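Local coordinates for protein 3-dehydroquinate dehydratase (Geobacillus kaustophilus, PDB 2YR1) that probably catalyses the cis-dehydration of 3-dehydroquinate to 3-dehydroshikimate, the third step of the chorismate pathway, by way of a Schiff base with the substrate, at residues 144-149 with 159-164; 206-211 with 235-240; 153-158 with 192-197; 8-13 with 139-144. All blocks are in the same frame, centred on the assembly; numbering follows the deposited sequence.

Overall arrangement
Contacts 1 to 3 lie within the TIM barrel; contact 4 joins an N-terminal hairpin to it. Contact 4 comes first along the chain, at the start of strand 141-148; contact 1 uses the far end of that strand, its centre about 19 Å away, and the two share V144. Contacts 1 and 3 both draw on helix 155-167, alternate in sequence, and have centres about 9 Å apart. Contact 2 closes last, its centre about 17 Å from that of contact 1, yet the two touch through F149, which packs on M208 and P237. Contact 1 holds H147 and contact 2 S235 and Q239, all predicted site residues; contact 4 lies across the chain's centre from contact 2.

Contact 1 of 4, residues 144-149 with 159-164; sequences VSRHYF and LADMRQ
The Y148 ring meets D161 at its edge, OD2 lying near the ring plane, while the hydroxyl of the same tyrosine sits over the centre of one face of the R146 guanidinium. The hydroxyl donates to the carboxylate in a short bond, Y148 OH to D161 OD2 being 2.5 Å. The ring and carboxylate planes are 26° apart, and the hydroxyl comes in on the syn side of OD2, 22° out of the carboxylate plane. R146 adds a long salt bridge, charge alone with no N-H aimed at the oxygen: its NE is 3.9 Å from D161 OD1, well out of the guanidinium plane. The arginine chain starts with CG anti to the backbone N (chi1 -167°) then bends twice, bringing its guanidinium beneath the tyrosine hydroxyl. The positive charge beside both groups probably favours the ionised carboxylate.

These residues join strand 141-148 to helix 155-167 in a beta-alpha-beta unit of the TIM barrel, completed by strand 172-177. R146 and Y148 turn toward the helix, whereas S145 and H147 pack on K174, the predicted Schiff-base lysine. H147, the predicted proton donor/acceptor, donates from NE2 to S145 OG, 3.2 Å, and S145 OG is hydrogen-bonded to D119. Tyrosine suits its place because a long, rigid ring can carry one polar atom from the strand to the helix, where the short aspartate side chain receives it.

Contact 2 of 4, residues 206-211 with 235-240; sequences MAMGGL and SAPGQI
G209 donates its backbone N-H to the carbonyl of P237, with G209 N 2.9 Å from P237 O and an N-H...O angle of 159°. The donor stands well above the carbonyl plane. M208 and P237 lie side by side and point the same way, M208 CB reaching P237 CG at 3.8 Å. A water bridges the two backbones, 3.0 Å from G209 O and 2.6 Å from G238 O.

The G209 and G238 CA atoms are 4.0 Å apart. G238, with no side chain and a backbone (phi 90°) that suits glycine, lets the G209 backbone lie against it; at G209 the positive phi of 72° is what favours glycine. A type II turn from A236 to Q239 sets this up, with proline and glycine in the two central places that suit them. S235 N bonds to Q239 OE1 (3.0 Å) and Q239 NE2 returns to S235 OG (3.1 Å), so the two predicted substrate-binding residues hold each other.

P237 O is also bonded by R216, likewise predicted to bind the substrate. This arginine of helix 213-218 packs against M208, Q239 and I240, beyond the end of strand 203-207, while S235 and Q239 rest on P25 of strand 21-26.

Contact 3 of 4, residues 153-158 with 192-197; sequences PRKETL and TEEARR
K155 and E194 face each other from the first turn of helix 155-167, which opens after R154 at the N-cap, and from a late turn of helix 182-198, their CA atoms 9.1 Å apart, so that side chains alone bridge the gap. The pair forms a salt bridge in which K155 NZ donates to E194 OE1 at 3.1 Å, using the syn lone pair of that oxygen. The two chains cross at about a right angle. The glutamate runs out extended beyond CG, whereas the lysine folds at its last two torsions (chi3 73°, chi4 55°), curling its ammonium back beside the carboxylate. This fold also presses the lysine methylenes on the acid: K155 CD is 2.9 Å from E194 OE1, closer than ordinary contact, so the exact placement of these surface atoms is doubtful. With about 9 Å between their CA atoms, only long side chains at these two positions can meet.

The neighbouring residue, E193, which leaves the helix in another direction, collects two arginines in a salt-bridge network. R196 NH1 meets E193 OE1 at 2.9 Å, in the guanidinium plane and on the syn lone pair of the oxygen, and R197 NH1 lies 2.7 Å from E193 OE2. R197 has a further salt bridge to E183 of the second subunit, so this side of the helix reaches the dimer partner.

In the TIM barrel the two helices are neighbours on the outer layer. L158 packs on A191 of helix 182-198 and on V177 of strand 172-177, and A195 meets L159 and M162 of helix 155-167.

Contact 4 of 4, residues 8-13 with 139-144; sequences IKVRNI and SVWLVV
An N-terminal beta hairpin, strands 8-10 and 13-15, crosses the end of the TIM barrel where its parallel strands begin, and its I8 and V10 lie against W141 at the start of strand 141-148. The short strand segments run at 115° to each other, with axes 10.6 Å apart at the closest, far too distant for backbone pairing; the indole reaches across from the barrel strand to the hairpin side chains. Tryptophan suits this place: it is long enough to span the gap and offers a broad apolar face to two methyl groups at once.

The hairpin turns tightly through a type I' turn from V10 to I13, closed by V10 N to I13 O at 2.8 Å and I13 N to V10 O at 2.9 Å. R11 and N12 take up the positive phi values that the turn demands, which asparagine tolerates better than most residues. R11 makes salt bridges to E78 and D116, holding the turn to the barrel, and V10 packs on P80 and L117.

Both methyls sit over the same face of the indole. I8 CG2 stands 3.5 Å from the centroid of the W141 six-membered ring, 19° off its normal, in a CH-pi contact. V10 CG2 lies 3.7 Å from the centroid of the W141 five-membered ring, 26° off its normal. With V10 CG1 anti to the backbone N, CG2 falls anti to the carbonyl carbon and over the pyrrole part. Beside the two methyls the main chain also comes close, obliquely to the ring, with K9 O 3.5 Å from W141 CZ2.

Contact 1 of 4, residues 144-149 with 159-164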
loop_
_atom_site.group_PDB
_atom_site.type_symbol
_atom_site.label_atom_id
_atom_site.label_comp_id
_atom_site.label_asym_id
_atom_site.label_seq_id
_atom_site.Cartn_x
_atom_site.Cartn_y
_atom_site.Cartn_z
ATOM N N VAL A 144 22.896 7.869 -5.821
ATOM C CA VAL A 144 22.781 9.310 -5.881
ATOM C C VAL A 144 21.393 9.659 -5.407
ATOM O O VAL A 144 20.388 9.228 -5.993
ATOM C CB VAL A 144 23.009 9.862 -7.269
ATOM C CG1 VAL A 144 22.841 11.402 -7.243
ATOM C CG2 VAL A 144 24.432 9.489 -7.723
ATOM N N SER A 145 21.337 10.470 -4.356
ATOM C CA SER A 145 20.069 10.808 -3.754
ATOM C C SER A 145 19.686 12.265 -3.642
ATOM O O SER A 145 20.485 13.177 -3.882
ATOM C CB SER A 145 20.009 10.168 -2.366
ATOM O OG SER A 145 21.066 10.624 -1.539
ATOM N N ARG A 146 18.433 12.449 -3.248
ATOM C CA ARG A 146 17.811 13.742 -3.057
ATOM C C ARG A 146 16.767 13.515 -1.978
ATOM O O ARG A 146 15.995 12.558 -2.070
ATOM C CB ARG A 146 17.095 14.185 -4.324
ATOM C CG ARG A 146 16.695 15.646 -4.325
ATOM C CD ARG A 146 17.927 16.534 -4.537
ATOM N NE ARG A 146 17.615 17.746 -5.297
ATOM C CZ ARG A 146 16.963 18.790 -4.800
ATOM N NH1 ARG A 146 16.561 18.775 -3.537
ATOM N NH2 ARG A 146 16.699 19.840 -5.573
ATOM N N HIS A 147 16.744 14.387 -0.973
ATOM C CA HIS A 147 15.775 14.290 0.108
ATOM C C HIS A 147 15.014 15.619 0.276
ATOM O O HIS A 147 15.622 16.691 0.391
ATOM C CB HIS A 147 16.487 13.908 1.412
ATOM C CG HIS A 147 17.412 12.731 1.274
ATOM N ND1 HIS A 147 17.076 11.458 1.684
ATOM C CD2 HIS A 147 18.651 12.631 0.735
ATOM C CE1 HIS A 147 18.064 10.628 1.404
ATOM N NE2 HIS A 147 19.032 11.314 0.827
ATOM N N TYR A 148 13.686 15.544 0.277
ATOM C CA TYR A 148 12.835 16.721 0.453
ATOM C C TYR A 148 12.129 16.616 1.806
ATOM O O TYR A 148 11.125 15.935 1.919
ATOM C CB TYR A 148 11.787 16.779 -0.655
ATOM C CG TYR A 148 12.393 17.032 -2.010
ATOM C CD1 TYR A 148 12.898 18.288 -2.338
ATOM C CD2 TYR A 148 12.508 16.006 -2.947
ATOM C CE1 TYR A 148 13.507 18.517 -3.569
ATOM C CE2 TYR A 148 13.118 16.225 -4.186
ATOM C CZ TYR A 148 13.612 17.484 -4.484
ATOM O OH TYR A 148 14.205 17.707 -5.693
ATOM N N PHE A 149 12.653 17.292 2.824
ATOM C CA PHE A 149 12.061 17.215 4.164
ATOM C C PHE A 149 10.928 18.188 4.449
ATOM O O PHE A 149 10.180 17.999 5.410
ATOM C CB PHE A 149 13.145 17.385 5.230
ATOM C CG PHE A 149 13.796 16.092 5.652
ATOM C CD1 PHE A 149 13.418 15.462 6.835
ATOM C CD2 PHE A 149 14.762 15.489 4.849
ATOM C CE1 PHE A 149 13.987 14.248 7.214
ATOM C CE2 PHE A 149 15.343 14.270 5.217
ATOM C CZ PHE A 149 14.955 13.647 6.399
ATOM N N LEU A 159 10.653 13.021 -11.047
ATOM C CA LEU A 159 11.083 12.263 -12.216
ATOM C C LEU A 159 12.407 12.845 -12.761
ATOM O O LEU A 159 13.330 12.098 -13.070
ATOM C CB LEU A 159 9.986 12.278 -13.282
ATOM C CG LEU A 159 10.332 11.554 -14.590
ATOM C CD1 LEU A 159 10.855 10.147 -14.299
ATOM C CD2 LEU A 159 9.081 11.504 -15.475
ATOM N N ALA A 160 12.498 14.171 -12.846
ATOM C CA ALA A 160 13.708 14.832 -13.323
ATOM C C ALA A 160 14.910 14.524 -12.422
ATOM O O ALA A 160 16.007 14.248 -12.918
ATOM C CB ALA A 160 13.482 16.345 -13.409
ATOM N N ASP A 161 14.708 14.552 -11.101
ATOM C CA ASP A 161 15.789 14.230 -10.162
ATOM C C ASP A 161 16.382 12.859 -10.425
ATOM O O ASP A 161 17.596 12.694 -10.457
ATOM C CB ASP A 161 15.304 14.249 -8.699
ATOM C CG ASP A 161 15.048 15.647 -8.179
ATOM O OD1 ASP A 161 15.782 16.590 -8.565
ATOM O OD2 ASP A 161 14.119 15.800 -7.358
ATOM N N MET A 162 15.518 11.864 -10.604
ATOM C CA MET A 162 15.983 10.512 -10.832
ATOM C C MET A 162 16.636 10.366 -12.208
ATOM O O MET A 162 17.593 9.620 -12.370
ATOM C CB MET A 162 14.825 9.516 -10.665
ATOM C CG MET A 162 14.451 9.282 -9.203
ATOM S SD MET A 162 13.084 8.153 -8.919
ATOM C CE MET A 162 11.643 9.217 -9.266
ATOM N N ARG A 163 16.117 11.069 -13.203
ATOM C CA ARG A 163 16.716 10.974 -14.525
ATOM C C ARG A 163 18.133 11.531 -14.470
ATOM O O ARG A 163 19.049 10.956 -15.041
ATOM C CB ARG A 163 15.887 11.746 -15.558
ATOM C CG ARG A 163 14.548 11.102 -15.878
ATOM C CD ARG A 163 14.204 11.279 -17.346
ATOM N NE ARG A 163 13.847 12.656 -17.657
ATOM C CZ ARG A 163 14.155 13.269 -18.799
ATOM N NH1 ARG A 163 14.833 12.623 -19.738
ATOM N NH2 ARG A 163 13.785 14.526 -19.000
ATOM N N GLN A 164 18.304 12.641 -13.754
ATOM C CA GLN A 164 19.602 13.299 -13.628
ATOM C C GLN A 164 20.594 12.435 -12.842
ATOM O O GLN A 164 21.780 12.365 -13.181
ATOM C CB GLN A 164 19.424 14.658 -12.946
ATOM C CG GLN A 164 20.522 15.663 -13.246
ATOM C CD GLN A 164 20.340 16.319 -14.600
ATOM O OE1 GLN A 164 20.432 15.665 -15.640
ATOM N NE2 GLN A 164 20.065 17.617 -14.592
#

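Contact 2 of 4, residues 206-211 with 235-240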
loop_
_atom_site.group_PDB
_atom_site.type_symbol
_atom_site.label_atom_id
_atom_site.label_comp_id
_atom_site.label_asym_id
_atom_site.label_seq_id
_atom_site.Cartn_x
_atom_site.Cartn_y
_atom_site.Cartn_z
ATOM N N MET A 206 10.771 6.877 -1.186
ATOM C CA MET A 206 9.965 6.813 0.025
ATOM C C MET A 206 9.330 8.156 0.369
ATOM O O MET A 206 9.847 9.223 0.012
ATOM C CB MET A 206 10.798 6.341 1.240
ATOM C CG MET A 206 12.024 7.193 1.554
ATOM S SD MET A 206 13.479 6.665 0.607
ATOM C CE MET A 206 14.134 5.351 1.637
ATOM N N ALA A 207 8.176 8.082 1.015
ATOM C CA ALA A 207 7.487 9.259 1.538
ATOM C C ALA A 207 7.738 8.958 3.021
ATOM O O ALA A 207 7.492 7.833 3.486
ATOM C CB ALA A 207 5.986 9.216 1.231
ATOM N N MET A 208 8.264 9.935 3.746
ATOM C CA MET A 208 8.583 9.758 5.162
ATOM C C MET A 208 7.356 10.002 6.018
ATOM O O MET A 208 6.286 10.260 5.486
ATOM C CB MET A 208 9.695 10.732 5.531
ATOM C CG MET A 208 10.935 10.544 4.659
ATOM S SD MET A 208 12.236 11.713 5.049
ATOM C CE MET A 208 11.671 13.146 4.071
ATOM N N GLY A 209 7.514 9.922 7.344
ATOM C CA GLY A 209 6.392 10.151 8.240
ATOM C C GLY A 209 5.330 9.055 8.269
ATOM O O GLY A 209 5.418 8.055 7.538
ATOM N N GLY A 210 4.303 9.258 9.099
ATOM C CA GLY A 210 3.248 8.264 9.241
ATOM C C GLY A 210 2.490 8.107 7.940
ATOM O O GLY A 210 2.135 7.005 7.521
ATOM N N LEU A 211 2.249 9.243 7.306
ATOM C CA LEU A 211 1.542 9.302 6.040
ATOM C C LEU A 211 2.239 8.438 5.003
ATOM O O LEU A 211 1.586 7.797 4.188
ATOM C CB LEU A 211 1.509 10.745 5.560
ATOM C CG LEU A 211 0.186 11.374 5.147
ATOM C CD1 LEU A 211 -0.976 10.759 5.907
ATOM C CD2 LEU A 211 0.293 12.868 5.393
ATOM N N SER A 235 16.640 6.590 11.671
ATOM C CA SER A 235 17.531 7.588 11.074
ATOM C C SER A 235 16.705 8.582 10.268
ATOM O O SER A 235 17.234 9.559 9.743
ATOM C CB SER A 235 18.562 6.921 10.155
ATOM O OG SER A 235 17.945 6.445 8.967
ATOM N N ALA A 236 15.405 8.313 10.171
ATOM C CA ALA A 236 14.480 9.164 9.431
ATOM C C ALA A 236 13.025 8.896 9.861
ATOM O O ALA A 236 12.676 7.788 10.246
ATOM C CB ALA A 236 14.636 8.919 7.925
ATOM N N PRO A 237 12.165 9.923 9.789
ATOM C CA PRO A 237 10.749 9.818 10.167
ATOM C C PRO A 237 9.933 8.759 9.419
ATOM O O PRO A 237 10.008 8.634 8.198
ATOM C CB PRO A 237 10.223 11.238 9.928
ATOM C CG PRO A 237 11.154 11.779 8.871
ATOM C CD PRO A 237 12.487 11.291 9.353
ATOM N N GLY A 238 9.164 7.979 10.170
ATOM C CA GLY A 238 8.328 6.963 9.550
ATOM C C GLY A 238 8.902 5.573 9.341
ATOM O O GLY A 238 8.213 4.711 8.808
ATOM N N GLN A 239 10.145 5.337 9.745
ATOM C CA GLN A 239 10.723 4.010 9.573
ATOM C C GLN A 239 10.033 3.047 10.552
ATOM O O GLN A 239 9.836 3.363 11.720
ATOM C CB GLN A 239 12.246 4.046 9.807
ATOM C CG GLN A 239 13.019 4.980 8.848
ATOM C CD GLN A 239 14.531 4.921 9.040
ATOM O OE1 GLN A 239 15.017 4.560 10.118
ATOM N NE2 GLN A 239 15.282 5.297 8.002
ATOM N N ILE A 240 9.680 1.870 10.045
ATOM C CA ILE A 240 8.978 0.818 10.778
ATOM C C ILE A 240 9.923 -0.292 11.207
ATOM O O ILE A 240 10.900 -0.578 10.517
ATOM C CB ILE A 240 7.880 0.187 9.872
ATOM C CG1 ILE A 240 6.814 1.224 9.562
ATOM C CG2 ILE A 240 7.264 -1.046 10.504
ATOM C CD1 ILE A 240 7.287 2.295 8.671
HETATM O O HOH W 1 5.668 5.351 8.840
#

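Contact 3 of 4, residues 153-158 with 192-197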
loop_
_atom_site.group_PDB
_atom_site.type_symbol
_atom_site.label_atom_id
_atom_site.label_comp_id
_atom_site.label_asym_id
_atom_site.label_seq_id
_atom_site.Cartn_x
_atom_site.Cartn_y
_atom_site.Cartn_z
ATOM N N PRO A 153 7.568 17.691 -3.747
ATOM C CA PRO A 153 7.522 18.421 -5.022
ATOM C C PRO A 153 6.644 17.733 -6.058
ATOM O O PRO A 153 6.171 16.614 -5.848
ATOM C CB PRO A 153 8.992 18.502 -5.447
ATOM C CG PRO A 153 9.669 17.445 -4.676
ATOM C CD PRO A 153 8.947 17.363 -3.362
ATOM N N ARG A 154 6.411 18.402 -7.182
ATOM C CA ARG A 154 5.571 17.806 -8.205
ATOM C C ARG A 154 6.220 16.572 -8.823
ATOM O O ARG A 154 7.440 16.442 -8.833
ATOM C CB ARG A 154 5.251 18.827 -9.290
ATOM C CG ARG A 154 4.176 18.346 -10.241
ATOM C CD ARG A 154 3.688 19.469 -11.136
ATOM N NE ARG A 154 2.320 19.228 -11.587
ATOM C CZ ARG A 154 1.531 20.160 -12.119
ATOM N NH1 ARG A 154 1.974 21.407 -12.274
ATOM N NH2 ARG A 154 0.292 19.847 -12.482
ATOM N N LYS A 155 5.386 15.668 -9.324
ATOM C CA LYS A 155 5.848 14.441 -9.960
ATOM C C LYS A 155 6.946 14.724 -10.993
ATOM O O LYS A 155 7.918 13.990 -11.079
ATOM C CB LYS A 155 4.681 13.731 -10.644
ATOM C CG LYS A 155 5.110 12.580 -11.521
ATOM C CD LYS A 155 4.083 12.278 -12.603
ATOM C CE LYS A 155 4.069 13.345 -13.710
ATOM N NZ LYS A 155 5.393 13.595 -14.365
ATOM N N GLU A 156 6.796 15.788 -11.775
ATOM C CA GLU A 156 7.816 16.134 -12.780
ATOM C C GLU A 156 9.204 16.366 -12.170
ATOM O O GLU A 156 10.224 15.988 -12.739
ATOM C CB GLU A 156 7.400 17.401 -13.540
ATOM C CG GLU A 156 7.936 17.452 -14.964
ATOM C CD GLU A 156 9.230 18.260 -15.140
ATOM O OE1 GLU A 156 10.200 18.038 -14.365
ATOM O OE2 GLU A 156 9.278 19.110 -16.079
ATOM N N THR A 157 9.237 17.027 -11.024
ATOM C CA THR A 157 10.495 17.329 -10.345
ATOM C C THR A 157 11.155 16.045 -9.858
ATOM O O THR A 157 12.362 15.864 -10.002
ATOM C CB THR A 157 10.232 18.269 -9.163
ATOM O OG1 THR A 157 9.452 19.373 -9.628
ATOM C CG2 THR A 157 11.523 18.808 -8.583
ATOM N N LEU A 158 10.350 15.144 -9.297
ATOM C CA LEU A 158 10.865 13.872 -8.790
ATOM C C LEU A 158 11.395 13.032 -9.947
ATOM O O LEU A 158 12.454 12.397 -9.846
ATOM C CB LEU A 158 9.751 13.126 -8.035
ATOM C CG LEU A 158 9.233 13.900 -6.815
ATOM C CD1 LEU A 158 8.166 13.096 -6.084
ATOM C CD2 LEU A 158 10.405 14.232 -5.884
ATOM N N THR A 192 7.658 7.196 -8.912
ATOM C CA THR A 192 8.487 6.003 -8.827
ATOM C C THR A 192 8.214 5.109 -10.024
ATOM O O THR A 192 9.141 4.689 -10.724
ATOM C CB THR A 192 8.194 5.225 -7.533
ATOM O OG1 THR A 192 8.419 6.094 -6.408
ATOM C CG2 THR A 192 9.094 3.999 -7.425
ATOM N N GLU A 193 6.931 4.838 -10.251
ATOM C CA GLU A 193 6.490 3.995 -11.359
ATOM C C GLU A 193 6.874 4.593 -12.716
ATOM O O GLU A 193 7.263 3.872 -13.647
ATOM C CB GLU A 193 4.960 3.790 -11.271
ATOM C CG GLU A 193 4.359 2.866 -12.348
ATOM C CD GLU A 193 4.940 1.445 -12.338
ATOM O OE1 GLU A 193 5.119 0.856 -11.250
ATOM O OE2 GLU A 193 5.210 0.904 -13.432
ATOM N N GLU A 194 6.756 5.902 -12.852
ATOM C CA GLU A 194 7.155 6.512 -14.124
ATOM C C GLU A 194 8.666 6.407 -14.309
ATOM O O GLU A 194 9.138 6.090 -15.394
ATOM C CB GLU A 194 6.738 7.968 -14.188
ATOM C CG GLU A 194 5.305 8.144 -14.561
ATOM C CD GLU A 194 4.833 9.569 -14.392
ATOM O OE1 GLU A 194 5.688 10.474 -14.247
ATOM O OE2 GLU A 194 3.602 9.782 -14.400
ATOM N N ALA A 195 9.418 6.660 -13.243
ATOM C CA ALA A 195 10.874 6.587 -13.310
ATOM C C ALA A 195 11.335 5.171 -13.642
ATOM O O ALA A 195 12.285 4.962 -14.405
ATOM C CB ALA A 195 11.472 7.045 -11.984
ATOM N N ARG A 196 10.633 4.200 -13.077
ATOM C CA ARG A 196 10.938 2.789 -13.266
ATOM C C ARG A 196 10.932 2.382 -14.733
ATOM O O ARG A 196 11.744 1.567 -15.172
ATOM C CB ARG A 196 9.915 1.965 -12.493
ATOM C CG ARG A 196 10.013 0.477 -12.689
ATOM C CD ARG A 196 8.669 -0.133 -12.316
ATOM N NE ARG A 196 8.865 -1.418 -11.672
ATOM C CZ ARG A 196 7.908 -2.097 -11.070
ATOM N NH1 ARG A 196 6.673 -1.610 -11.024
ATOM N NH2 ARG A 196 8.193 -3.261 -10.513
ATOM N N ARG A 197 10.005 2.959 -15.478
ATOM C CA ARG A 197 9.873 2.692 -16.894
ATOM C C ARG A 197 10.867 3.491 -17.744
ATOM O O ARG A 197 11.093 3.157 -18.905
ATOM C CB ARG A 197 8.444 3.007 -17.329
ATOM C CG ARG A 197 7.489 1.877 -17.027
ATOM C CD ARG A 197 6.071 2.342 -17.063
ATOM N NE ARG A 197 5.140 1.251 -17.341
ATOM C CZ ARG A 197 5.142 0.081 -16.715
ATOM N NH1 ARG A 197 6.040 -0.163 -15.766
ATOM N NH2 ARG A 197 4.235 -0.837 -17.022
#

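Contact 4 of 4, residues 8-13 with 139-144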
loop_
_atom_site.group_PDB
_atom_site.type_symbol
_atom_site.label_atom_id
_atom_site.label_comp_id
_atom_site.label_asym_id
_atom_site.label_seq_id
_atom_site.Cartn_x
_atom_site.Cartn_y
_atom_site.Cartn_z
ATOM N N ILE A 8 21.008 -5.807 -9.617
ATOM C CA ILE A 8 22.427 -5.651 -9.369
ATOM C C ILE A 8 22.815 -6.543 -8.199
ATOM O O ILE A 8 22.100 -6.648 -7.203
ATOM C CB ILE A 8 22.758 -4.172 -9.032
ATOM C CG1 ILE A 8 22.726 -3.322 -10.308
ATOM C CG2 ILE A 8 24.085 -4.080 -8.316
ATOM C CD1 ILE A 8 23.790 -3.644 -11.295
ATOM N N LYS A 9 23.956 -7.199 -8.326
ATOM C CA LYS A 9 24.432 -8.085 -7.285
ATOM C C LYS A 9 25.435 -7.351 -6.397
ATOM O O LYS A 9 26.451 -6.864 -6.876
ATOM C CB LYS A 9 25.102 -9.299 -7.932
ATOM C CG LYS A 9 25.536 -10.354 -6.948
ATOM C CD LYS A 9 24.359 -11.115 -6.403
ATOM C CE LYS A 9 24.857 -12.289 -5.617
ATOM N NZ LYS A 9 25.855 -13.047 -6.433
ATOM N N VAL A 10 25.135 -7.250 -5.107
ATOM C CA VAL A 10 26.033 -6.581 -4.177
ATOM C C VAL A 10 26.322 -7.596 -3.082
ATOM O O VAL A 10 25.422 -7.992 -2.345
ATOM C CB VAL A 10 25.384 -5.286 -3.596
ATOM C CG1 VAL A 10 26.342 -4.590 -2.623
ATOM C CG2 VAL A 10 25.032 -4.323 -4.730
ATOM N N ARG A 11 27.574 -8.057 -3.029
ATOM C CA ARG A 11 28.042 -9.036 -2.044
ATOM C C ARG A 11 27.053 -10.120 -1.648
ATOM O O ARG A 11 26.704 -10.188 -0.467
ATOM C CB ARG A 11 28.429 -8.376 -0.714
ATOM C CG ARG A 11 29.392 -7.232 -0.717
ATOM C CD ARG A 11 29.518 -6.770 0.730
ATOM N NE ARG A 11 30.227 -7.742 1.557
ATOM C CZ ARG A 11 31.554 -7.851 1.591
ATOM N NH1 ARG A 11 32.295 -7.044 0.854
ATOM N NH2 ARG A 11 32.135 -8.778 2.341
ATOM N N ASN A 12 26.596 -10.960 -2.564
ATOM C CA ASN A 12 25.654 -12.014 -2.156
ATOM C C ASN A 12 24.169 -11.652 -2.134
ATOM O O ASN A 12 23.326 -12.536 -2.013
ATOM C CB ASN A 12 26.017 -12.537 -0.768
ATOM C CG ASN A 12 26.470 -13.962 -0.790
ATOM O OD1 ASN A 12 25.678 -14.870 -1.061
ATOM N ND2 ASN A 12 27.748 -14.179 -0.504
ATOM N N ILE A 13 23.844 -10.371 -2.234
ATOM C CA ILE A 13 22.444 -9.962 -2.220
ATOM C C ILE A 13 22.091 -9.278 -3.546
ATOM O O ILE A 13 22.896 -8.513 -4.096
ATOM C CB ILE A 13 22.162 -8.970 -1.040
ATOM C CG1 ILE A 13 20.767 -9.202 -0.464
ATOM C CG2 ILE A 13 22.274 -7.529 -1.513
ATOM C CD1 ILE A 13 20.663 -10.440 0.379
ATOM N N SER A 139 35.507 -0.356 -6.695
ATOM C CA SER A 139 34.400 -1.278 -6.927
ATOM C C SER A 139 33.291 -0.999 -5.910
ATOM O O SER A 139 32.715 -1.908 -5.332
ATOM C CB SER A 139 34.871 -2.731 -6.800
ATOM O OG SER A 139 35.975 -2.994 -7.660
ATOM N N VAL A 140 33.010 0.274 -5.689
ATOM C CA VAL A 140 31.961 0.672 -4.757
ATOM C C VAL A 140 30.765 1.203 -5.544
ATOM O O VAL A 140 30.922 2.004 -6.453
ATOM C CB VAL A 140 32.437 1.787 -3.802
ATOM C CG1 VAL A 140 31.324 2.147 -2.847
ATOM C CG2 VAL A 140 33.677 1.334 -3.028
ATOM N N TRP A 141 29.575 0.748 -5.185
ATOM C CA TRP A 141 28.362 1.191 -5.858
ATOM C C TRP A 141 28.015 2.608 -5.458
ATOM O O TRP A 141 28.263 3.024 -4.331
ATOM C CB TRP A 141 27.209 0.263 -5.528
ATOM C CG TRP A 141 27.461 -1.134 -5.988
ATOM C CD1 TRP A 141 27.922 -2.176 -5.240
ATOM C CD2 TRP A 141 27.240 -1.650 -7.305
ATOM N NE1 TRP A 141 27.988 -3.313 -6.005
ATOM C CE2 TRP A 141 27.574 -3.017 -7.278
ATOM C CE3 TRP A 141 26.788 -1.085 -8.505
ATOM C CZ2 TRP A 141 27.469 -3.837 -8.408
ATOM C CZ3 TRP A 141 26.683 -1.899 -9.631
ATOM C CH2 TRP A 141 27.022 -3.264 -9.570
ATOM N N LEU A 142 27.447 3.355 -6.395
ATOM C CA LEU A 142 27.094 4.729 -6.124
ATOM C C LEU A 142 25.599 4.967 -6.128
ATOM O O LEU A 142 24.917 4.728 -7.128
ATOM C CB LEU A 142 27.751 5.669 -7.137
ATOM C CG LEU A 142 27.434 7.151 -6.900
ATOM C CD1 LEU A 142 28.029 7.556 -5.570
ATOM C CD2 LEU A 142 27.992 8.011 -8.024
ATOM N N VAL A 143 25.107 5.435 -4.985
ATOM C CA VAL A 143 23.710 5.780 -4.819
ATOM C C VAL A 143 23.662 7.310 -4.894
ATOM O O VAL A 143 24.351 7.987 -4.131
ATOM C CB VAL A 143 23.178 5.326 -3.416
ATOM C CG1 VAL A 143 21.742 5.800 -3.214
ATOM C CG2 VAL A 143 23.259 3.821 -3.287
ATOM N N VAL A 144 22.896 7.869 -5.821
ATOM C CA VAL A 144 22.781 9.310 -5.881
ATOM C C VAL A 144 21.393 9.659 -5.407
ATOM O O VAL A 144 20.388 9.228 -5.993
ATOM C CB VAL A 144 23.009 9.862 -7.269
ATOM C CG1 VAL A 144 22.841 11.402 -7.243
ATOM C CG2 VAL A 144 24.432 9.489 -7.723
#